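Local structure of CD1-2 antigen (Gallus gallus, 3DBX) at residues 234-239 / 251-256; 188-193 / 269-274; 14-20 / 97-103; 264-268 / 279-283; 37-41 / 52-57. The protein probably presents lipid antigens at the cell surface, holding a fatty acid in the hydrophobic groove of an MHC class I-like fold paired with beta-2-microglobulin. All blocks are in the same frame, centred on the assembly; numbering follows the deposited sequence. Where two conformers were deposited one is given.

Interaction 1: 234-239 / 251-256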
# COMPACT_ATOMS: atom_id res chain seq x y z
N PRO A 234 20.50 -17.08 6.29
CA PRO A 234 20.95 -16.15 5.25
C PRO A 234 20.78 -16.70 3.81
O PRO A 234 20.68 -15.91 2.88
CB PRO A 234 22.44 -15.96 5.57
CG PRO A 234 22.54 -16.21 7.02
CD PRO A 234 21.54 -17.28 7.32
N ALA A 235 20.74 -18.02 3.66
CA ALA A 235 20.57 -18.66 2.37
C ALA A 235 19.19 -18.40 1.75
O ALA A 235 19.05 -18.45 0.54
CB ALA A 235 20.81 -20.15 2.49
N LEU A 236 18.20 -18.13 2.59
CA LEU A 236 16.80 -18.08 2.16
C LEU A 236 16.26 -16.65 2.27
O LEU A 236 16.34 -16.03 3.32
CB LEU A 236 15.95 -19.02 3.03
CG LEU A 236 14.66 -19.70 2.53
CD1 LEU A 236 13.91 -20.16 3.74
CD2 LEU A 236 13.81 -18.79 1.76
N SER A 237 15.73 -16.12 1.18
CA SER A 237 15.11 -14.81 1.22
C SER A 237 13.72 -14.90 0.59
O SER A 237 13.55 -15.35 -0.53
CB SER A 237 15.97 -13.78 0.48
OG SER A 237 15.26 -12.57 0.24
N THR A 238 12.70 -14.51 1.35
CA THR A 238 11.40 -14.37 0.72
C THR A 238 11.12 -12.89 0.59
O THR A 238 11.31 -12.13 1.55
CB THR A 238 10.29 -15.15 1.43
OG1 THR A 238 9.02 -14.80 0.83
CG2 THR A 238 10.31 -14.90 2.95
N GLY A 239 10.78 -12.48 -0.62
CA GLY A 239 10.60 -11.07 -0.91
C GLY A 239 9.30 -10.53 -0.34
O GLY A 239 8.54 -11.24 0.35
N LEU A 251 5.02 -12.30 -5.69
CA LEU A 251 6.05 -12.44 -4.64
C LEU A 251 7.14 -13.27 -5.31
O LEU A 251 6.84 -14.11 -6.18
CB LEU A 251 5.47 -13.26 -3.45
CG LEU A 251 6.25 -13.49 -2.16
CD1 LEU A 251 5.25 -13.93 -1.11
CD2 LEU A 251 7.23 -14.61 -2.35
N ARG A 252 8.39 -13.05 -4.90
CA ARG A 252 9.52 -13.86 -5.33
C ARG A 252 10.18 -14.40 -4.05
O ARG A 252 10.44 -13.61 -3.12
CB ARG A 252 10.51 -12.92 -6.02
CG ARG A 252 10.99 -13.29 -7.43
CD ARG A 252 11.87 -12.09 -7.99
NE ARG A 252 13.21 -12.50 -8.44
CZ ARG A 252 14.32 -12.46 -7.69
NH1 ARG A 252 14.29 -12.04 -6.43
NH2 ARG A 252 15.48 -12.84 -8.22
N SER A 253 10.45 -15.71 -3.98
CA SER A 253 11.24 -16.27 -2.88
C SER A 253 12.52 -16.84 -3.47
O SER A 253 12.48 -17.33 -4.58
CB SER A 253 10.48 -17.37 -2.14
OG SER A 253 11.29 -17.85 -1.06
N THR A 254 13.66 -16.74 -2.76
CA THR A 254 14.90 -17.27 -3.32
C THR A 254 15.66 -18.05 -2.30
O THR A 254 15.58 -17.74 -1.08
CB THR A 254 15.85 -16.16 -3.90
OG1 THR A 254 16.38 -15.36 -2.84
CG2 THR A 254 15.17 -15.26 -4.95
N LEU A 255 16.43 -19.04 -2.78
CA LEU A 255 17.26 -19.89 -1.93
C LEU A 255 18.63 -20.03 -2.58
O LEU A 255 18.72 -20.48 -3.73
CB LEU A 255 16.64 -21.28 -1.77
CG LEU A 255 17.37 -22.29 -0.87
CD1 LEU A 255 17.40 -21.80 0.57
CD2 LEU A 255 16.76 -23.68 -0.95
N LEU A 256 19.69 -19.65 -1.87
CA LEU A 256 21.05 -19.99 -2.33
C LEU A 256 21.40 -21.46 -2.08
O LEU A 256 21.20 -21.97 -0.98
CB LEU A 256 22.10 -19.07 -1.71
CG LEU A 256 22.00 -17.61 -2.16
CD1 LEU A 256 22.50 -16.65 -1.07
CD2 LEU A 256 22.80 -17.41 -3.44
O HOH W 1 18.41 -15.94 -1.19
O HOH W 2 13.31 -12.59 -2.48

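Interaction 2: 188-193 / 269-274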
# COMPACT_ATOMS: atom_id res chain seq x y z
N ARG A 188 -11.56 -14.87 -5.00
CA ARG A 188 -10.40 -15.76 -4.74
C ARG A 188 -9.82 -16.10 -6.09
O ARG A 188 -10.54 -16.61 -6.97
CB ARG A 188 -10.85 -17.04 -3.99
CG ARG A 188 -11.58 -16.71 -2.69
CD ARG A 188 -12.06 -17.88 -1.89
NE ARG A 188 -13.27 -18.49 -2.47
CZ ARG A 188 -14.36 -18.85 -1.79
NH1 ARG A 188 -14.45 -18.64 -0.47
NH2 ARG A 188 -15.39 -19.41 -2.44
N VAL A 189 -8.53 -15.80 -6.28
CA VAL A 189 -7.83 -16.14 -7.51
C VAL A 189 -6.54 -16.88 -7.11
O VAL A 189 -5.72 -16.30 -6.41
CB VAL A 189 -7.38 -14.87 -8.27
CG1 VAL A 189 -6.66 -15.28 -9.49
CG2 VAL A 189 -8.60 -14.00 -8.66
N PRO A 190 -6.43 -18.19 -7.44
CA PRO A 190 -5.21 -18.92 -7.01
C PRO A 190 -3.91 -18.47 -7.69
O PRO A 190 -3.96 -17.98 -8.84
CB PRO A 190 -5.55 -20.39 -7.33
CG PRO A 190 -7.06 -20.44 -7.39
CD PRO A 190 -7.43 -19.07 -8.03
N PRO A 191 -2.76 -18.65 -7.00
CA PRO A 191 -1.48 -18.26 -7.54
C PRO A 191 -1.03 -19.22 -8.60
O PRO A 191 -1.52 -20.36 -8.65
CB PRO A 191 -0.54 -18.35 -6.30
CG PRO A 191 -1.13 -19.46 -5.51
CD PRO A 191 -2.61 -19.24 -5.64
N MET A 192 -0.11 -18.77 -9.47
CA MET A 192 0.62 -19.70 -10.33
C MET A 192 2.07 -19.46 -10.00
O MET A 192 2.39 -18.38 -9.54
CB MET A 192 0.34 -19.50 -11.82
CG MET A 192 0.60 -18.18 -12.43
SD MET A 192 0.75 -18.31 -14.27
CE MET A 192 2.41 -19.01 -14.40
N ALA A 193 2.94 -20.45 -10.17
CA ALA A 193 4.35 -20.29 -9.75
C ALA A 193 5.31 -20.91 -10.76
O ALA A 193 4.97 -21.85 -11.49
CB ALA A 193 4.58 -20.85 -8.35
N VAL A 269 3.77 -23.51 -2.20
CA VAL A 269 2.95 -22.29 -2.01
C VAL A 269 1.66 -22.67 -1.34
O VAL A 269 0.91 -23.54 -1.81
CB VAL A 269 2.63 -21.57 -3.34
CG1 VAL A 269 2.04 -20.22 -3.07
CG2 VAL A 269 3.88 -21.38 -4.19
N GLN A 270 1.40 -22.03 -0.21
CA GLN A 270 0.17 -22.25 0.55
C GLN A 270 -0.61 -20.93 0.40
O GLN A 270 -0.05 -19.83 0.54
CB GLN A 270 0.54 -22.59 2.00
CG GLN A 270 -0.62 -22.56 3.05
CD GLN A 270 -0.12 -22.74 4.50
OE1 GLN A 270 1.01 -22.33 4.84
NE2 GLN A 270 -0.94 -23.36 5.34
N HIS A 271 -1.87 -21.04 -0.01
CA HIS A 271 -2.75 -19.90 -0.23
C HIS A 271 -4.16 -20.36 0.05
O HIS A 271 -4.51 -21.49 -0.27
CB HIS A 271 -2.62 -19.37 -1.67
CG HIS A 271 -3.34 -18.06 -1.89
ND1 HIS A 271 -4.58 -17.99 -2.46
CD2 HIS A 271 -3.00 -16.80 -1.55
CE1 HIS A 271 -4.97 -16.72 -2.50
NE2 HIS A 271 -4.02 -15.98 -1.96
N CYS A 272 -4.96 -19.51 0.68
CA CYS A 272 -6.29 -19.92 1.10
C CYS A 272 -7.21 -20.32 -0.09
O CYS A 272 -8.10 -21.14 0.08
CB CYS A 272 -6.94 -18.84 1.97
SG CYS A 272 -7.35 -17.32 1.08
N SER A 273 -6.96 -19.78 -1.28
CA SER A 273 -7.77 -20.13 -2.46
C SER A 273 -7.54 -21.57 -2.95
O SER A 273 -8.32 -22.11 -3.75
CB SER A 273 -7.45 -19.17 -3.59
OG SER A 273 -6.14 -19.44 -4.09
N LEU A 274 -6.47 -22.19 -2.45
CA LEU A 274 -6.09 -23.53 -2.85
C LEU A 274 -6.68 -24.60 -1.95
O LEU A 274 -6.66 -25.78 -2.28
CB LEU A 274 -4.55 -23.64 -2.90
CG LEU A 274 -3.79 -22.72 -3.86
CD1 LEU A 274 -2.28 -22.69 -3.51
CD2 LEU A 274 -3.96 -23.21 -5.25

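Interaction 3: 14-20 / 97-103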
# COMPACT_ATOMS: atom_id res chain seq x y z
N GLN A 14 -10.16 1.51 6.88
CA GLN A 14 -9.05 2.42 7.06
C GLN A 14 -9.16 3.65 6.18
O GLN A 14 -9.66 3.58 5.07
CB GLN A 14 -7.72 1.74 6.74
CG GLN A 14 -7.34 0.62 7.69
CD GLN A 14 -5.94 0.10 7.39
OE1 GLN A 14 -4.96 0.58 7.93
NE2 GLN A 14 -5.86 -0.89 6.50
N LEU A 15 -8.65 4.77 6.70
CA LEU A 15 -8.62 6.04 6.02
C LEU A 15 -7.17 6.55 6.07
O LEU A 15 -6.52 6.55 7.12
CB LEU A 15 -9.53 7.04 6.74
CG LEU A 15 -11.04 6.86 6.76
CD1 LEU A 15 -11.69 7.81 7.80
CD2 LEU A 15 -11.63 7.11 5.39
N PHE A 16 -6.69 7.00 4.92
CA PHE A 16 -5.34 7.55 4.78
C PHE A 16 -5.45 8.94 4.13
O PHE A 16 -5.93 9.05 3.02
CB PHE A 16 -4.56 6.65 3.80
CG PHE A 16 -4.34 5.25 4.29
CD1 PHE A 16 -3.18 4.92 4.96
CD2 PHE A 16 -5.31 4.28 4.10
CE1 PHE A 16 -2.98 3.61 5.43
CE2 PHE A 16 -5.12 2.97 4.58
CZ PHE A 16 -3.97 2.64 5.23
N TYR A 17 -4.99 9.99 4.79
CA TYR A 17 -5.09 11.36 4.25
C TYR A 17 -3.73 12.03 4.29
O TYR A 17 -3.05 11.92 5.29
CB TYR A 17 -6.06 12.20 5.07
CG TYR A 17 -7.50 12.01 4.69
CD1 TYR A 17 -8.14 12.89 3.85
CD2 TYR A 17 -8.21 10.91 5.16
CE1 TYR A 17 -9.49 12.71 3.48
CE2 TYR A 17 -9.57 10.71 4.79
CZ TYR A 17 -10.18 11.61 3.95
OH TYR A 17 -11.52 11.42 3.61
N THR A 18 -3.39 12.74 3.21
CA THR A 18 -2.14 13.52 3.10
C THR A 18 -2.52 14.96 2.73
O THR A 18 -3.26 15.22 1.76
CB THR A 18 -1.21 12.95 2.03
OG1 THR A 18 -0.89 11.60 2.38
CG2 THR A 18 0.07 13.75 1.91
N LEU A 19 -2.07 15.88 3.57
CA LEU A 19 -2.32 17.29 3.41
C LEU A 19 -0.95 17.92 3.19
O LEU A 19 -0.17 18.01 4.11
CB LEU A 19 -2.97 17.86 4.68
CG LEU A 19 -4.47 17.62 4.88
CD1 LEU A 19 -4.79 16.11 4.93
CD2 LEU A 19 -5.00 18.28 6.11
N LEU A 20 -0.65 18.26 1.93
CA LEU A 20 0.60 18.91 1.56
C LEU A 20 0.35 20.39 1.46
O LEU A 20 -0.32 20.89 0.54
CB LEU A 20 1.16 18.36 0.24
CG LEU A 20 2.32 19.14 -0.42
CD1 LEU A 20 3.48 19.56 0.54
CD2 LEU A 20 2.86 18.33 -1.61
N ARG A 97 4.86 22.08 4.48
CA ARG A 97 4.66 21.13 5.56
C ARG A 97 3.80 20.00 4.98
O ARG A 97 2.87 20.26 4.23
CB ARG A 97 3.92 21.79 6.72
CG ARG A 97 4.80 22.62 7.62
CD ARG A 97 5.74 21.77 8.44
NE ARG A 97 6.87 22.57 8.88
CZ ARG A 97 7.94 22.08 9.51
NH1 ARG A 97 8.04 20.79 9.76
NH2 ARG A 97 8.91 22.89 9.84
N VAL A 98 4.14 18.75 5.28
CA VAL A 98 3.28 17.64 4.91
C VAL A 98 2.70 16.99 6.16
O VAL A 98 3.43 16.46 7.00
CB VAL A 98 3.99 16.53 4.09
CG1 VAL A 98 2.97 15.54 3.52
CG2 VAL A 98 4.82 17.11 2.97
N PHE A 99 1.37 16.99 6.25
CA PHE A 99 0.68 16.29 7.34
C PHE A 99 0.01 15.04 6.82
O PHE A 99 -0.42 15.01 5.68
CB PHE A 99 -0.36 17.20 8.02
CG PHE A 99 0.26 18.34 8.82
CD1 PHE A 99 0.48 18.21 10.19
CD2 PHE A 99 0.59 19.54 8.19
CE1 PHE A 99 1.05 19.25 10.92
CE2 PHE A 99 1.14 20.58 8.92
CZ PHE A 99 1.37 20.44 10.29
N GLN A 100 -0.09 14.00 7.66
CA GLN A 100 -0.73 12.73 7.28
C GLN A 100 -1.62 12.21 8.41
O GLN A 100 -1.31 12.42 9.60
CB GLN A 100 0.32 11.69 6.89
CG GLN A 100 1.07 11.98 5.58
CD GLN A 100 2.37 11.25 5.44
OE1 GLN A 100 3.38 11.73 5.89
NE2 GLN A 100 2.36 10.09 4.79
N ILE A 101 -2.73 11.57 8.04
CA ILE A 101 -3.72 11.08 9.02
C ILE A 101 -4.10 9.64 8.69
O ILE A 101 -4.59 9.36 7.60
CB ILE A 101 -5.02 11.96 9.05
CG1 ILE A 101 -4.71 13.41 9.44
CG2 ILE A 101 -6.04 11.39 10.05
CD1 ILE A 101 -4.57 14.35 8.26
N HIS A 102 -3.87 8.73 9.63
CA HIS A 102 -4.21 7.33 9.43
C HIS A 102 -5.20 6.94 10.51
O HIS A 102 -4.90 7.03 11.69
CB HIS A 102 -2.95 6.46 9.47
CG HIS A 102 -3.21 5.00 9.26
ND1 HIS A 102 -2.35 4.03 9.69
CD2 HIS A 102 -4.24 4.35 8.66
CE1 HIS A 102 -2.83 2.84 9.37
NE2 HIS A 102 -3.99 3.00 8.75
N THR A 103 -6.39 6.52 10.07
CA THR A 103 -7.46 6.09 10.93
C THR A 103 -7.86 4.65 10.58
O THR A 103 -7.76 4.24 9.42
CB THR A 103 -8.68 7.02 10.72
OG1 THR A 103 -8.30 8.38 10.96
CG2 THR A 103 -9.81 6.67 11.64

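Interaction 4: 264-268 / 279-283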
# COMPACT_ATOMS: atom_id res chain seq x y z
N GLY A 264 17.34 -32.52 -3.99
CA GLY A 264 16.32 -32.08 -4.92
C GLY A 264 15.60 -30.92 -4.26
O GLY A 264 15.35 -30.97 -3.05
N TYR A 265 15.29 -29.88 -5.03
CA TYR A 265 14.58 -28.71 -4.52
C TYR A 265 13.18 -28.49 -5.17
O TYR A 265 12.93 -28.89 -6.32
CB TYR A 265 15.46 -27.45 -4.64
CG TYR A 265 16.71 -27.52 -3.76
CD1 TYR A 265 17.91 -28.01 -4.25
CD2 TYR A 265 16.66 -27.11 -2.43
CE1 TYR A 265 19.04 -28.07 -3.44
CE2 TYR A 265 17.77 -27.18 -1.63
CZ TYR A 265 18.95 -27.64 -2.13
OH TYR A 265 20.04 -27.71 -1.30
N ALA A 266 12.28 -27.89 -4.39
CA ALA A 266 10.95 -27.49 -4.85
C ALA A 266 10.45 -26.32 -4.00
O ALA A 266 10.75 -26.27 -2.79
CB ALA A 266 9.96 -28.64 -4.74
N CYS A 267 9.71 -25.41 -4.66
CA CYS A 267 8.96 -24.32 -4.03
C CYS A 267 7.54 -24.81 -3.70
O CYS A 267 6.89 -25.37 -4.57
CB CYS A 267 8.87 -23.17 -5.05
SG CYS A 267 8.15 -21.72 -4.37
N ARG A 268 7.08 -24.62 -2.46
CA ARG A 268 5.72 -24.94 -2.08
C ARG A 268 4.98 -23.66 -1.67
O ARG A 268 5.52 -22.81 -0.93
CB ARG A 268 5.70 -25.99 -0.95
CG ARG A 268 4.25 -26.40 -0.54
CD ARG A 268 4.16 -27.72 0.17
NE ARG A 268 4.64 -27.66 1.55
CZ ARG A 268 5.08 -28.70 2.25
NH1 ARG A 268 5.10 -29.93 1.74
NH2 ARG A 268 5.52 -28.50 3.47
N LEU A 279 0.39 -25.64 -3.95
CA LEU A 279 1.02 -25.59 -5.22
C LEU A 279 2.47 -26.02 -4.97
O LEU A 279 3.17 -25.37 -4.16
CB LEU A 279 0.99 -24.13 -5.69
CG LEU A 279 1.64 -23.65 -6.96
CD1 LEU A 279 1.17 -24.44 -8.18
CD2 LEU A 279 1.30 -22.17 -7.06
N LEU A 280 2.92 -27.07 -5.66
CA LEU A 280 4.26 -27.58 -5.49
C LEU A 280 5.01 -27.58 -6.84
O LEU A 280 4.59 -28.26 -7.80
CB LEU A 280 4.24 -28.99 -4.89
CG LEU A 280 5.61 -29.63 -4.71
CD1 LEU A 280 6.32 -29.06 -3.48
CD2 LEU A 280 5.50 -31.13 -4.62
N VAL A 281 6.13 -26.85 -6.89
CA VAL A 281 6.87 -26.59 -8.13
C VAL A 281 8.35 -27.00 -8.00
O VAL A 281 9.12 -26.30 -7.35
CB VAL A 281 6.73 -25.11 -8.59
CG1 VAL A 281 7.25 -24.94 -9.98
CG2 VAL A 281 5.26 -24.67 -8.57
N PRO A 282 8.74 -28.14 -8.61
CA PRO A 282 10.10 -28.67 -8.54
C PRO A 282 11.09 -27.79 -9.28
O PRO A 282 10.69 -27.10 -10.23
CB PRO A 282 9.99 -30.04 -9.25
CG PRO A 282 8.53 -30.34 -9.30
CD PRO A 282 7.87 -29.00 -9.44
N TRP A 283 12.34 -27.78 -8.83
CA TRP A 283 13.41 -27.24 -9.65
C TRP A 283 13.97 -28.34 -10.53
O TRP A 283 14.53 -29.31 -10.04
CB TRP A 283 14.53 -26.65 -8.82
CG TRP A 283 15.74 -26.29 -9.67
CD1 TRP A 283 15.72 -25.67 -10.89
CD2 TRP A 283 17.11 -26.50 -9.34
NE1 TRP A 283 17.00 -25.50 -11.35
CE2 TRP A 283 17.88 -26.00 -10.42
CE3 TRP A 283 17.78 -27.07 -8.25
CZ2 TRP A 283 19.27 -26.03 -10.44
CZ3 TRP A 283 19.16 -27.10 -8.25
CH2 TRP A 283 19.90 -26.59 -9.36
O HOH W 3 15.95 -30.03 -7.79

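Interaction 5: 37-41 / 52-57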
# COMPACT_ATOMS: atom_id res chain seq x y z
N ASP A 37 -8.26 -4.61 1.35
CA ASP A 37 -7.39 -3.88 0.39
C ASP A 37 -8.17 -3.28 -0.77
O ASP A 37 -7.60 -2.90 -1.78
CB ASP A 37 -6.27 -4.81 -0.17
CG ASP A 37 -6.78 -6.12 -0.72
OD1 ASP A 37 -8.00 -6.37 -0.67
OD2 ASP A 37 -5.94 -6.91 -1.22
N VAL A 38 -9.48 -3.18 -0.61
CA VAL A 38 -10.33 -2.69 -1.69
C VAL A 38 -10.56 -1.22 -1.41
O VAL A 38 -11.11 -0.89 -0.35
CB VAL A 38 -11.71 -3.38 -1.64
CG1 VAL A 38 -12.65 -2.81 -2.73
CG2 VAL A 38 -11.55 -4.91 -1.77
N PRO A 39 -10.12 -0.34 -2.33
CA PRO A 39 -10.40 1.10 -2.29
C PRO A 39 -11.90 1.32 -2.44
O PRO A 39 -12.51 0.84 -3.39
CB PRO A 39 -9.67 1.61 -3.52
CG PRO A 39 -8.56 0.59 -3.75
CD PRO A 39 -9.29 -0.69 -3.50
N ILE A 40 -12.51 2.01 -1.47
CA ILE A 40 -13.97 2.24 -1.43
C ILE A 40 -14.27 3.65 -1.95
O ILE A 40 -15.23 3.86 -2.71
CB ILE A 40 -14.53 2.06 0.04
CG1 ILE A 40 -14.47 0.60 0.45
CG2 ILE A 40 -15.94 2.51 0.18
CD1 ILE A 40 -14.85 -0.34 -0.65
N MET A 41 -13.42 4.59 -1.54
CA MET A 41 -13.58 6.01 -1.83
C MET A 41 -12.20 6.60 -2.02
O MET A 41 -11.26 6.20 -1.34
CB MET A 41 -14.28 6.74 -0.68
CG MET A 41 -15.77 6.53 -0.64
SD MET A 41 -16.65 7.45 0.64
CE MET A 41 -15.91 6.77 2.14
N ILE A 52 -16.50 7.65 -5.36
CA ILE A 52 -16.80 6.25 -5.03
C ILE A 52 -16.25 5.29 -6.11
O ILE A 52 -16.54 5.46 -7.30
CB ILE A 52 -18.29 6.06 -4.82
CG1 ILE A 52 -18.65 6.50 -3.40
CG2 ILE A 52 -18.68 4.62 -4.99
CD1 ILE A 52 -19.76 7.50 -3.35
N CYS A 53 -15.48 4.28 -5.68
CA CYS A 53 -14.65 3.47 -6.56
C CYS A 53 -15.32 2.21 -7.08
O CYS A 53 -14.84 1.60 -8.04
CB CYS A 53 -13.37 3.05 -5.86
SG CYS A 53 -12.35 4.39 -5.19
N ARG A 54 -16.39 1.78 -6.42
CA ARG A 54 -17.03 0.51 -6.76
C ARG A 54 -18.52 0.70 -6.99
O ARG A 54 -19.12 1.49 -6.28
CB ARG A 54 -16.79 -0.54 -5.66
CG ARG A 54 -15.33 -0.85 -5.42
CD ARG A 54 -14.78 -1.71 -6.53
NE ARG A 54 -13.38 -2.03 -6.30
CZ ARG A 54 -12.42 -1.89 -7.21
NH1 ARG A 54 -12.72 -1.46 -8.43
NH2 ARG A 54 -11.16 -2.21 -6.90
N PRO A 55 -19.10 -0.03 -7.98
CA PRO A 55 -20.53 0.12 -8.29
C PRO A 55 -21.46 -0.33 -7.16
O PRO A 55 -22.60 0.14 -7.10
CB PRO A 55 -20.71 -0.75 -9.55
CG PRO A 55 -19.33 -0.94 -10.11
CD PRO A 55 -18.46 -1.00 -8.89
N TRP A 56 -20.98 -1.22 -6.28
CA TRP A 56 -21.73 -1.66 -5.08
C TRP A 56 -21.62 -0.71 -3.86
O TRP A 56 -22.30 -0.91 -2.86
CB TRP A 56 -21.31 -3.10 -4.68
CG TRP A 56 -19.82 -3.27 -4.34
CD1 TRP A 56 -18.85 -3.71 -5.18
CD2 TRP A 56 -19.18 -3.00 -3.09
NE1 TRP A 56 -17.63 -3.72 -4.54
CE2 TRP A 56 -17.80 -3.27 -3.26
CE3 TRP A 56 -19.63 -2.54 -1.85
CZ2 TRP A 56 -16.88 -3.12 -2.23
CZ3 TRP A 56 -18.71 -2.37 -0.84
CH2 TRP A 56 -17.36 -2.67 -1.03
N VAL A 57 -20.76 0.32 -3.94
CA VAL A 57 -20.51 1.25 -2.82
C VAL A 57 -21.50 2.45 -2.66
O VAL A 57 -21.69 2.95 -1.54
CB VAL A 57 -19.03 1.79 -2.88
CG1 VAL A 57 -18.84 3.02 -1.99
CG2 VAL A 57 -18.03 0.72 -2.47

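Interaction 1: 234-239 / 251-256
An antiparallel beta hairpin at the edge of an immunoglobulin C1-set domain illustrates how alternating residues on paired strands divide their work. Along 251-256, Leu251 comes first, its CD2 lying 3.7 Å from Thr238 OG1. Arg252 then offers its carbonyl, Arg252 O, to Gly239 N at 2.8 Å, while its side chain packs on the neighbouring beta-2-microglobulin chain. Ser253 faces Thr238 in a non-hydrogen-bonded pair with their CA atoms 4.1 Å apart; Ser253 OG makes a weak hydrogen bond to Ser237 O at 3.4 Å and another weak one to Trp223 of strand 220-225. Thr254 forms the hydrogen-bonded pair with Ser237: Ser237 N donates to Thr254 O at 2.8 Å and Thr254 N to Ser237 O at 2.6 Å. Leu255 turns to the same face as Ser253, the inner one of the sandwich, where Leu255 CD1 meets Leu236 CG at 4.0 Å and both leucines pack on Trp223. Leu256 closes the ladder, since Leu256 N donates to Ala235 O at 2.8 Å although Ala235 has backbone angles of -67°/-26°, not extended ones. A water extends this last bond, giving a hydrogen to Ala235 O at 3.1 Å and hydrogen-bonding Thr254 OG1 at 2.7 Å.

Interaction 2: 188-193 / 269-274
Neither backbone pairs with the other here: 188-193 is an extended run that becomes strand only at Met192, whereas 269-274 leaves its strand and curls into a 3-10 turn, closed by Leu274 N donating to His271 O at 3.0 Å. The two backbones come nearest, measured between CA atoms, at Pro190 and Ser273 (5.4 Å), and spread to 8.1 Å between the CA atoms of Ala193 and Val269. Without hydrogen bonds between them, the segments meet through side chains. Pro191 points into the curl, its CG 4.1 Å from Val269 CG1 and 4.0 Å from Leu274 CD1, and its CD 3.9 Å from His271 ND1. Pro190 lies over the turn, with Pro190 CB 3.8 Å from Leu274 CD2 and 3.4 Å from Ser273 OG. That hydroxyl is hydrogen-bonded to the imidazole of its own segment, Ser273 OG to His271 ND1 being 2.7 Å, while His271 NE2 bonds to the carbonyl of Pro216; the ring is thus held on both nitrogens, beside Pro191. Farther along, Ala193 CB reaches Val269 CG2 at 4.3 Å, between strands of the two facing sheets. The prolines leading into strand 192-200 thus cover the turn leaving strand 265-270, closing one end of the immunoglobulin beta sandwich.

Interaction 3: 14-20 / 97-103
Two central strands of the MHC-like platform show how an antiparallel ladder satisfies its backbone. Segments 14-20 and 97-103 run at 170° to each other, and three hydrogen-bonded pairs supply six bonds: Leu15 N to Thr103 O at 2.9 Å and Thr103 N to Leu15 O at 3.0 Å; Tyr17 N to Ile101 O at 2.9 Å and Ile101 N to Tyr17 O at 2.8 Å; Leu19 N to Phe99 O and Phe99 N to Leu19 O, both 2.8 Å. The intervening residues Phe16, Thr18 and Leu20 instead turn their backbone bonds to strand 27-35. A side-chain bond adds to the ladder on one face of the sheet, His102 NE2 donating to Gln14 OE1 at 2.7 Å. The same imidazole lies nearly parallel to the Phe16 ring, with planes at 17° and centroids 4.5 Å apart, but is slid so far that overlap is slight. Gln100 spends both ends of its amide on the beta-2-microglobulin chain, and Arg97 forms a salt bridge with Glu121. The face bearing Phe16, Thr18, Gln100 and His102 packs on beta-2-microglobulin. The other, with Leu15, Tyr17, Leu19, Phe99, Ile101 and Thr103, lies beneath helices 66-71, 77-89 and 156-180; there Thr103 touches the bound palmitic acid, placing this part of the sheet at the floor of the groove.

Interaction 4: 264-268 / 279-283
Tyr265 lies against the edge of the Trp283 indole, its CD1 4.1 Å from Trp283 CE3, at one end of a short antiparallel ladder. The backbone joins the same two residues, for Trp283 N donates to Tyr265 O at 2.8 Å, and a water bridges them once more by accepting from Tyr265 N and donating to Trp283 O, both at 2.8 Å. One rung along, Cys267 and Val281 form a reciprocal pair, Cys267 N to Val281 O and Val281 N to Cys267 O each measuring 2.9 Å. Between these bonded positions the strands approach more closely: the CA atoms of Ala266 and Pro282 are 4.0 Å apart. Proline has no amide hydrogen to give, and this non-hydrogen-bonded position asks for none from it across the ladder. On the same face, Leu280 CD1 fills the space between Ala266 CB at 3.9 Å and Arg268 CB at 4.0 Å. The alternation sends Cys267 and Val281 to the opposite face, the interior of the immunoglobulin fold, where Cys267 is joined to Cys209 by the disulfide that links the two sheets of the sandwich. Strand 279-282 thus forms one edge of its sheet, with 265-270 between it and 220-225; across the interior Val281 meets Val195 of strand 192-200, Trp283 packs on strands 192-200 and 204-214, and Tyr265 on 204-214 and 249-257.

Interaction 5: 37-41 / 52-57
A classic beta bulge distorts strand 38-43 where it meets the chain returning from strand 50-52: Ile40 and Met41 both face Ala33 of the neighbouring strand, and Ile40 takes up backbone angles of -100°/-41°, far from extended. The example shows how one irregular residue can serve two partners. Its carbonyl supplies the single hydrogen bond between the segments, Cys53 N donating to Ile40 O at 3.0 Å, beside the non-hydrogen-bonded pair Met41 and Ile52, where Met41 CG is 4.0 Å from Ile52 CG1. Although the CA-to-CB bond of Ile40 points away, the end of its side chain comes back, placing Ile40 CD1 3.4 Å from Trp56 CH2 and Ile40 CG2 3.7 Å from Val57 CG1. Val38 CG1 lies near the planes of both the Trp56 ring, 4.3 Å from its CZ2, and the Arg54 guanidinium, 3.7 Å from its NE. Arg54 and Trp56 each have a weak polar link to Asp184 of the short helix 182-185, while helix 156-180 also packs on Trp56. With a single backbone bond and a buried Pro39 O that finds no partner, the join between platform edge and following loop depends chiefly on close apolar packing.

Overall arrangement
From the N terminus, interaction 3 closes the first long loop by pairing 14-20 with 97-103, and interaction 5 nests inside it, tying 37-41 to 52-57 at the edge of the same platform sheet. After the helices, the chain enters the immunoglobulin domain, where interaction 2 spans from 188-193 to 269-274 and encloses the hairpin of interaction 1. Interaction 4 opens before interaction 2 has closed, so these two cross; they share strand 265-270 and touch where Ala193 packs on Leu279 and Val281. Leu255 of interaction 1 meets Tyr265 of interaction 4 across the sandwich. Interactions 3 and 4, their centres about 43 Å apart, belong to separate domains.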